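Local coordinates for kinetochore protein mis18 (Schizosaccharomyces pombe, PDB 5J6P), which serves in the complex that recruits CENP-A to centromeres, maintaining kinetochore factors and the deacetylated state of central-core histones, at the interface of chains A and B. Residues are numbered along the deposited sequence; one frame, centred on the assembly and turned at random. Chains: chain A/B, Kinetochore protein mis18.

The interface of chains A and B. Residues chain A 12, 65; chain B 12-13.
A:Arg65 lays its guanidinium over the face of the B:Phe13 ring, a cation-pi contact between the zinc-binding CXXC loops of the two chains. The chain is the Yippee-like domain of Mis18, one piece of the longer protein. Its zinc ion is held by Cys9, Cys12, Cys63 and Cys66 in two CXXC motifs. A:Arg65 lies within the second motif, and B:Phe13 directly follows the last cysteine of the first, before strand 15-18. Mis18 is a homotetramer, and this two-fold symmetric pairing of chains A and B may be one of its interfaces; the structure alone does not prove it.

The side chains approach from opposite directions. The guanidinium and ring planes are nearly parallel, 15° apart. NH1 of A:Arg65 sits 3.8 Å from the centroid of the B:Phe13 ring. The central carbon CZ of A:Arg65 is nearer the rim, 3.7 Å from CE2 of B:Phe13. The stack is therefore offset, with NH1 reaching furthest in over the ring. With CG of A:Arg65 anti to the backbone N (chi1 -179°), the chain runs out from the backbone and bends at chi3 (-77°), which brings the guanidinium over the ring. With an alanine here, the B:Phe13 face would probably lose its cationic mate and the ring would be freer to turn.

The backbone carbonyl of A:Cys12 also borders the B:Phe13 ring, its O 4.0 Å from CD2 of B:Phe13. The two Cys12 residues meet through their backbones. O of A:Cys12 is modelled 2.9 Å from O of B:Cys12. Both atoms can only accept hydrogen bonds, so the approach is a clash and, at 2.60 Å resolution, doubtful in detail. By the two-fold symmetry, B:Arg65 meets A:Phe13 in the same way.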
# COMPACT_ATOMS: atom_id res chain seq x y z
N CYS A 12 -9.81 1.72 5.21
CA CYS A 12 -10.05 1.27 3.84
C CYS A 12 -8.79 0.80 3.10
O CYS A 12 -8.89 0.17 2.05
CB CYS A 12 -10.74 2.38 3.03
SG CYS A 12 -9.64 3.72 2.52
N ARG A 65 -11.86 8.31 0.46
CA ARG A 65 -12.64 7.09 0.36
C ARG A 65 -13.50 6.74 1.59
O ARG A 65 -14.69 6.55 1.44
CB ARG A 65 -11.73 5.91 0.01
CG ARG A 65 -12.50 4.61 -0.15
CD ARG A 65 -11.81 3.60 -1.01
NE ARG A 65 -11.97 3.97 -2.41
CZ ARG A 65 -10.96 4.16 -3.26
NH1 ARG A 65 -9.66 3.99 -2.90
NH2 ARG A 65 -11.28 4.52 -4.52
N CYS B 12 -10.27 -4.11 -2.51
CA CYS B 12 -10.15 -3.61 -1.16
C CYS B 12 -8.88 -2.78 -0.87
O CYS B 12 -8.81 -2.07 0.13
CB CYS B 12 -10.07 -4.77 -0.15
SG CYS B 12 -8.75 -5.96 -0.49
N PHE B 13 -7.91 -2.87 -1.76
CA PHE B 13 -6.64 -2.17 -1.60
C PHE B 13 -5.58 -2.73 -0.63
O PHE B 13 -4.64 -2.04 -0.25
CB PHE B 13 -6.98 -0.72 -1.29
CG PHE B 13 -7.97 -0.19 -2.27
CD1 PHE B 13 -7.62 -0.06 -3.62
CD2 PHE B 13 -9.24 0.13 -1.89
CE1 PHE B 13 -8.53 0.40 -4.54
CE2 PHE B 13 -10.18 0.58 -2.83
CZ PHE B 13 -9.83 0.70 -4.15